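Local coordinates for protein phenazine-1-carboxylate N-methyltransferase (Pseudomonas aeruginosa, PDB 2IP2) that transfers a methyl group from S-adenosyl-L-methionine to phenazine-1-carboxylate in pyocyanin biosynthesis, working as a homodimer, at residues 69-74 with 79-84; 152-157 with 178-183; 273-278 with 282-287. All blocks are in the same frame, centred on the assembly; numbering follows the deposited sequence. Where two conformers were deposited one is given.

Contact 1: residues 69-74 with 79-84; sequences EIFQGD and YANTPT
The two aromatic rings of this hairpin, F71 and Y79, meet the opposite strand in different ways. Over one face of Y79 lies the backbone of D74, whose C atom sits 3.9 Å above the ring plane and toward the rim, while Q72 O comes in at the edge. CG of Y79 is anti to its own carbonyl carbon (chi1 -70°), which swings the ring toward D74, whose backbone covers part of that one face. F71 is met at its edge, by A80 O and by N81 OD1, the latter 3.2 Å from F71 CE1. The ring and the amide run alongside each other, their planes 40° apart; S85 OG holds N81 OD1 from outside, and E38 and A34 take up ND2.

The backbones pair antiparallel at Q72 and A80, which form the hydrogen-bonded pair: Q72 N reaches A80 O at 2.9 Å, and A80 N reaches Q72 O at 2.9 Å. Q72 O also takes a CA-H contact from Y79 CA at 3.4 Å. Farther along, T82 CG2 lies 3.7 Å from Q72 CB and also touches the backbone of F71, and T84 CG2 touches I70 CG1 at 4.0 Å.

The hairpin follows helix 55-67, which E69, at positive phi, closes as the C-prime residue of a Schellman motif. F71 packs on helices 55-67, 33-38 and 6-30, an arrangement consistent with the wing of a winged-helix dimerisation domain. T82 is the N-cap of helix 83-86, where P83 and T84 touch A8 and L12 of the second subunit.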
# COMPACT_ATOMS: atom_id res chain seq x y z
N GLU A 69 0.91 4.42 14.33
CA GLU A 69 1.56 3.61 15.39
C GLU A 69 2.89 3.00 15.00
O GLU A 69 3.32 1.99 15.55
CB GLU A 69 0.60 2.53 15.95
CG GLU A 69 -0.60 3.21 16.63
CD GLU A 69 -1.60 2.22 17.22
OE1 GLU A 69 -1.23 1.01 17.35
OE2 GLU A 69 -2.72 2.67 17.52
N ILE A 70 3.56 3.65 14.07
CA ILE A 70 4.90 3.24 13.69
C ILE A 70 5.94 3.86 14.59
O ILE A 70 6.75 3.13 15.17
CB ILE A 70 5.14 3.43 12.18
CG1 ILE A 70 4.32 2.32 11.48
CG2 ILE A 70 6.66 3.31 11.85
CD1 ILE A 70 4.14 2.44 10.02
N PHE A 71 5.95 5.18 14.72
CA PHE A 71 6.70 5.76 15.87
C PHE A 71 5.69 6.26 16.95
O PHE A 71 4.48 6.18 16.74
CB PHE A 71 7.56 6.96 15.40
CG PHE A 71 8.69 6.57 14.47
CD1 PHE A 71 9.85 6.02 14.97
CD2 PHE A 71 8.58 6.74 13.07
CE1 PHE A 71 10.89 5.64 14.16
CE2 PHE A 71 9.68 6.34 12.21
CZ PHE A 71 10.83 5.76 12.77
N GLN A 72 6.20 6.82 18.05
CA GLN A 72 5.33 7.46 19.05
C GLN A 72 5.93 8.74 19.59
O GLN A 72 7.08 9.06 19.28
CB GLN A 72 5.00 6.51 20.23
CG GLN A 72 6.20 6.14 21.17
CD GLN A 72 5.84 5.10 22.25
OE1 GLN A 72 6.51 4.09 22.39
NE2 GLN A 72 4.80 5.38 23.02
N GLY A 73 5.14 9.46 20.38
CA GLY A 73 5.56 10.71 21.00
C GLY A 73 5.37 11.88 20.06
O GLY A 73 4.62 11.78 19.11
N ASP A 74 6.09 12.96 20.30
CA ASP A 74 5.90 14.20 19.53
C ASP A 74 7.16 15.02 19.55
O ASP A 74 8.06 14.64 20.24
CB ASP A 74 4.68 15.00 20.06
CG ASP A 74 4.88 15.56 21.47
OD1 ASP A 74 6.00 15.74 21.97
OD2 ASP A 74 3.84 15.84 22.09
N TYR A 79 10.31 12.25 19.99
CA TYR A 79 9.81 11.02 19.35
C TYR A 79 10.46 9.81 19.98
O TYR A 79 11.55 9.92 20.54
CB TYR A 79 10.20 11.04 17.88
CG TYR A 79 9.45 12.07 17.10
CD1 TYR A 79 8.04 12.01 16.99
CD2 TYR A 79 10.12 13.11 16.48
CE1 TYR A 79 7.33 13.00 16.27
CE2 TYR A 79 9.43 14.10 15.74
CZ TYR A 79 8.05 14.02 15.62
OH TYR A 79 7.36 15.00 14.93
N ALA A 80 9.86 8.63 19.82
CA ALA A 80 10.42 7.42 20.42
C ALA A 80 10.00 6.23 19.55
O ALA A 80 8.97 6.27 18.88
CB ALA A 80 9.87 7.25 21.90
N ASN A 81 10.80 5.16 19.58
CA ASN A 81 10.41 3.94 18.87
C ASN A 81 9.22 3.20 19.50
O ASN A 81 8.92 3.39 20.69
CB ASN A 81 11.66 3.05 18.71
CG ASN A 81 12.56 3.54 17.59
OD1 ASN A 81 12.09 3.72 16.45
ND2 ASN A 81 13.83 3.84 17.90
N THR A 82 8.57 2.36 18.68
CA THR A 82 7.49 1.46 19.07
C THR A 82 7.97 0.03 18.73
O THR A 82 8.99 -0.12 18.03
CB THR A 82 6.19 1.80 18.33
OG1 THR A 82 6.40 1.72 16.90
CG2 THR A 82 5.65 3.22 18.74
N PRO A 83 7.29 -1.03 19.24
CA PRO A 83 7.67 -2.36 18.72
C PRO A 83 7.75 -2.45 17.16
O PRO A 83 8.64 -3.12 16.65
CB PRO A 83 6.59 -3.32 19.25
CG PRO A 83 5.83 -2.53 20.32
CD PRO A 83 6.28 -1.10 20.32
N THR A 84 6.85 -1.76 16.46
CA THR A 84 6.85 -1.75 15.00
C THR A 84 8.14 -1.05 14.46
O THR A 84 8.84 -1.62 13.61
CB THR A 84 5.56 -1.10 14.38
OG1 THR A 84 4.41 -1.85 14.79
CG2 THR A 84 5.61 -1.19 12.87

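Contact 2: residues 152-157 with 178-183; sequences ASNLAF and SGELTK
One hydrogen bond joins N154 to E180 near the starts of two helices. N154 ND2 gives a proton to E180 OE1 over 2.8 Å, and the N-H...O angle of 145° makes the bond bent. At the acceptor end the amide arrives on the anti side, 33° out of the carboxylate plane. The glutamate folds back at its second torsion (chi2 -68°), which brings OE1 over to the asparagine; the two side chains cross at about a right angle. The other oxygen, E180 OE2, is bonded by N209 ND2, and with both oxygens engaged the carboxylate is held against rotation.

Apolar contact is carried by F157. L181 CB sits over the centre of the ring, 3.9 Å from its centroid, a CH-pi contact almost on the ring normal. L181 CD1 lies near the CG end of the ring, 3.9 Å from F157 CD1, and L181 N comes within 3.6 Å of F157 CD2. E180 CB meets the edge of the ring in its plane, with F157 CE2 4.0 Å away. The opposite face has S153 O over its rim.

Helix 180-188 follows strand 170-174 through the glycine-rich loop characteristic of class I methyltransferases, with G179 as its N-cap. L181 also packs on L238 and S240 of strand 236-240. F157 touches S240 and R241, the latter a predicted S-adenosyl-L-methionine site, so F157 packs at the carboxyl end of strand 236-240, beside the predicted cofactor site.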
# COMPACT_ATOMS: atom_id res chain seq x y z
N ALA A 152 14.69 -11.40 7.27
CA ALA A 152 13.46 -11.06 8.00
C ALA A 152 12.67 -12.34 8.34
O ALA A 152 11.99 -12.43 9.37
CB ALA A 152 12.59 -10.07 7.20
N SER A 153 12.82 -13.35 7.48
CA SER A 153 12.15 -14.65 7.65
C SER A 153 12.86 -15.62 8.62
O SER A 153 12.36 -16.71 8.89
CB SER A 153 11.88 -15.28 6.28
OG SER A 153 10.75 -14.65 5.68
N ASN A 154 14.00 -15.19 9.17
CA ASN A 154 14.62 -15.87 10.31
C ASN A 154 13.67 -15.90 11.51
O ASN A 154 13.85 -16.71 12.42
CB ASN A 154 15.97 -15.21 10.68
CG ASN A 154 17.09 -15.56 9.67
OD1 ASN A 154 16.86 -16.29 8.70
ND2 ASN A 154 18.28 -15.02 9.90
N LEU A 155 12.65 -15.04 11.47
CA LEU A 155 11.57 -15.09 12.46
C LEU A 155 10.96 -16.50 12.51
O LEU A 155 10.72 -17.04 13.59
CB LEU A 155 10.47 -14.05 12.17
CG LEU A 155 10.49 -12.72 12.94
CD1 LEU A 155 11.61 -11.79 12.49
CD2 LEU A 155 9.15 -12.00 12.85
N ALA A 156 10.73 -17.09 11.35
CA ALA A 156 10.10 -18.40 11.29
C ALA A 156 11.13 -19.46 11.71
O ALA A 156 10.81 -20.35 12.51
CB ALA A 156 9.56 -18.69 9.91
N PHE A 157 12.35 -19.33 11.18
CA PHE A 157 13.42 -20.31 11.46
C PHE A 157 13.72 -20.42 12.95
O PHE A 157 14.07 -21.49 13.39
CB PHE A 157 14.72 -19.95 10.73
CG PHE A 157 14.69 -20.17 9.21
CD1 PHE A 157 13.64 -20.87 8.59
CD2 PHE A 157 15.71 -19.65 8.42
CE1 PHE A 157 13.64 -21.06 7.17
CE2 PHE A 157 15.72 -19.84 7.02
CZ PHE A 157 14.67 -20.54 6.40
N SER A 178 22.30 -20.19 1.77
CA SER A 178 23.28 -19.51 2.61
C SER A 178 23.38 -20.13 4.01
O SER A 178 24.29 -19.82 4.74
CB SER A 178 22.95 -18.00 2.75
OG SER A 178 21.78 -17.82 3.47
N GLY A 179 22.42 -20.97 4.37
CA GLY A 179 22.50 -21.70 5.63
C GLY A 179 21.81 -21.13 6.84
O GLY A 179 22.13 -21.53 7.97
N GLU A 180 20.87 -20.20 6.66
CA GLU A 180 20.28 -19.56 7.85
C GLU A 180 19.51 -20.50 8.76
O GLU A 180 19.52 -20.33 9.97
CB GLU A 180 19.38 -18.37 7.44
CG GLU A 180 20.21 -17.20 6.84
CD GLU A 180 21.13 -16.51 7.88
OE1 GLU A 180 20.68 -16.22 9.00
OE2 GLU A 180 22.29 -16.19 7.56
N LEU A 181 18.83 -21.48 8.17
CA LEU A 181 18.06 -22.46 8.97
C LEU A 181 18.97 -23.33 9.83
O LEU A 181 18.76 -23.47 11.06
CB LEU A 181 17.17 -23.33 8.06
CG LEU A 181 16.37 -24.46 8.69
CD1 LEU A 181 15.56 -24.01 9.96
CD2 LEU A 181 15.44 -25.13 7.64
N THR A 182 20.02 -23.84 9.20
CA THR A 182 21.03 -24.60 9.93
C THR A 182 21.62 -23.75 11.07
O THR A 182 21.73 -24.21 12.21
CB THR A 182 22.13 -25.06 8.96
OG1 THR A 182 21.58 -26.07 8.09
CG2 THR A 182 23.32 -25.67 9.71
N LYS A 183 21.96 -22.49 10.77
CA LYS A 183 22.54 -21.64 11.79
C LYS A 183 21.57 -21.35 12.95
O LYS A 183 21.97 -21.45 14.10
CB LYS A 183 23.08 -20.36 11.16
CG LYS A 183 23.35 -19.25 12.15
CD LYS A 183 23.39 -17.94 11.39
CE LYS A 183 24.61 -17.90 10.49
NZ LYS A 183 25.70 -17.08 11.14

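Contact 3: residues 273-278 with 282-287; sequences RTISAS and PMSVLW
S284 OG is held from two directions: it gives its proton to S281 O one turn earlier and accepts one from a water at 2.9 Å. That water in turn accepts from S276 N at 2.8 Å, so a single molecule bridges the first turn of the helix to the backbone of the loop. With S284 OG tucked between its own backbone N and carbonyl carbon (chi1 77°), the hydroxyl stays near the helix backbone yet still faces the water.

Farther along, R273 lays its guanidinium flat over the indole of W287. The planes are within 4° of parallel and the centres are 3.6 Å apart, a stack that is also a cation-pi contact, since CZ of R273 stands above the five-membered ring. Each nitrogen has its place on the face: NH2 lies 3.5 Å from CE2 of W287, NH1 lies over the CD2-CE3 side, and NE is closer to CD1 and CG. The arginine chain stays straight as far as NE, its CD passing 3.8 Å from W287 CG before the flat group spreads over the ring. M324 O accepts a bond from NE, which helps to fix the rotation of the group. The R273 side chain is about 6 Å from that of R241, a predicted S-adenosyl-L-methionine residue.

I275 adds the apolar part of the contact. Its CD1 touches S284 O at 3.2 Å, and its CG2 meets CG1 of V285 at 3.7 Å, the side chains crossing at about a right angle.

The loop leaves strand 267-272 of the central sheet and turns back to helix 282-295. I275 makes backbone bonds with R300 and T302, and T274 OG1 bonds to T302. The second subunit also packs on this loop-to-helix junction, its R63 on I275 and its A67 on V285.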
# COMPACT_ATOMS: atom_id res chain seq x y z
N ARG A 273 5.55 -21.62 2.52
CA ARG A 273 4.21 -20.98 2.59
C ARG A 273 3.22 -21.81 1.78
O ARG A 273 3.48 -22.11 0.65
CB ARG A 273 4.18 -19.59 1.98
CG ARG A 273 5.04 -18.60 2.64
CD ARG A 273 4.46 -17.16 2.24
NE ARG A 273 5.19 -16.25 3.09
CZ ARG A 273 6.23 -15.57 2.66
NH1 ARG A 273 6.55 -15.64 1.37
NH2 ARG A 273 6.87 -14.79 3.50
N THR A 274 2.10 -22.20 2.36
CA THR A 274 1.09 -22.87 1.54
C THR A 274 -0.22 -22.08 1.65
O THR A 274 -0.43 -21.41 2.65
CB THR A 274 0.82 -24.33 2.01
OG1 THR A 274 0.28 -24.30 3.33
CG2 THR A 274 2.09 -25.15 2.01
N ILE A 275 -1.11 -22.22 0.66
CA ILE A 275 -2.39 -21.56 0.63
C ILE A 275 -3.47 -22.56 1.11
O ILE A 275 -3.57 -23.66 0.57
CB ILE A 275 -2.70 -21.06 -0.83
CG1 ILE A 275 -1.54 -20.30 -1.48
CG2 ILE A 275 -3.97 -20.28 -0.89
CD1 ILE A 275 -1.16 -18.98 -0.80
N SER A 276 -4.21 -22.21 2.16
CA SER A 276 -5.41 -22.94 2.54
C SER A 276 -6.40 -22.83 1.36
O SER A 276 -6.89 -21.75 1.06
CB SER A 276 -5.98 -22.37 3.83
OG SER A 276 -5.00 -22.37 4.86
N ALA A 277 -6.65 -23.95 0.69
CA ALA A 277 -7.56 -24.02 -0.47
C ALA A 277 -9.00 -23.53 -0.21
O ALA A 277 -9.62 -22.97 -1.10
CB ALA A 277 -7.58 -25.43 -1.04
N SER A 278 -9.53 -23.72 1.00
CA SER A 278 -10.88 -23.25 1.30
C SER A 278 -10.88 -21.76 1.60
O SER A 278 -11.17 -20.97 0.71
CB SER A 278 -11.59 -24.08 2.39
OG SER A 278 -10.76 -24.28 3.52
N PRO A 282 -5.84 -13.66 3.73
CA PRO A 282 -5.51 -12.63 2.72
C PRO A 282 -4.01 -12.45 2.50
O PRO A 282 -3.55 -12.38 1.35
CB PRO A 282 -6.16 -11.37 3.30
CG PRO A 282 -7.46 -11.98 3.98
CD PRO A 282 -6.89 -13.20 4.68
N MET A 283 -3.25 -12.40 3.58
CA MET A 283 -1.78 -12.25 3.42
C MET A 283 -1.08 -13.41 2.66
O MET A 283 -0.14 -13.19 1.94
CB MET A 283 -1.09 -12.02 4.76
CG MET A 283 -1.29 -10.62 5.31
SD MET A 283 -0.80 -9.28 4.16
CE MET A 283 0.89 -9.69 3.83
N SER A 284 -1.56 -14.65 2.78
CA SER A 284 -0.93 -15.78 2.08
C SER A 284 -1.11 -15.64 0.56
O SER A 284 -0.19 -15.96 -0.26
CB SER A 284 -1.52 -17.11 2.60
OG SER A 284 -2.83 -17.36 2.06
N VAL A 285 -2.27 -15.13 0.17
CA VAL A 285 -2.57 -14.99 -1.23
C VAL A 285 -1.84 -13.76 -1.83
O VAL A 285 -1.40 -13.81 -2.97
CB VAL A 285 -4.09 -15.15 -1.57
CG1 VAL A 285 -4.49 -16.61 -1.30
CG2 VAL A 285 -5.03 -14.23 -0.76
N LEU A 286 -1.68 -12.72 -1.03
CA LEU A 286 -0.85 -11.59 -1.46
C LEU A 286 0.61 -12.07 -1.70
O LEU A 286 1.25 -11.71 -2.73
CB LEU A 286 -0.86 -10.51 -0.39
CG LEU A 286 -0.08 -9.21 -0.71
CD1 LEU A 286 -0.62 -8.65 -2.00
CD2 LEU A 286 -0.32 -8.21 0.38
N TRP A 287 1.15 -12.84 -0.76
CA TRP A 287 2.48 -13.48 -1.01
C TRP A 287 2.51 -14.30 -2.31
O TRP A 287 3.52 -14.31 -3.06
CB TRP A 287 2.89 -14.36 0.16
CG TRP A 287 3.38 -13.61 1.38
CD1 TRP A 287 2.81 -13.58 2.63
CD2 TRP A 287 4.52 -12.73 1.44
NE1 TRP A 287 3.54 -12.76 3.46
CE2 TRP A 287 4.60 -12.24 2.77
CE3 TRP A 287 5.50 -12.34 0.52
CZ2 TRP A 287 5.63 -11.37 3.20
CZ3 TRP A 287 6.55 -11.50 0.96
CH2 TRP A 287 6.60 -11.04 2.27
O HOH W 1 -3.92 -19.70 3.34

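How the contacts relate
Contact 1 belongs to the dimerisation domain; contacts 2 and 3 both lie in the methyltransferase domain and come within about 4 Å of each other at their nearest atoms, without touching. No two of the three share a helix or strand. Contact 1 is a backbone-paired hairpin with an exposed side; contact 2 joins two helices through one amide-carboxylate bond and an aromatic face, nearest the centre of the chain; contact 3 is the most buried, and uses a stacked arginine and a bridging water. Residues of contacts 1 and 3 themselves pack on the second subunit. Of the three, contact 2 lies nearest the predicted cofactor residue R241.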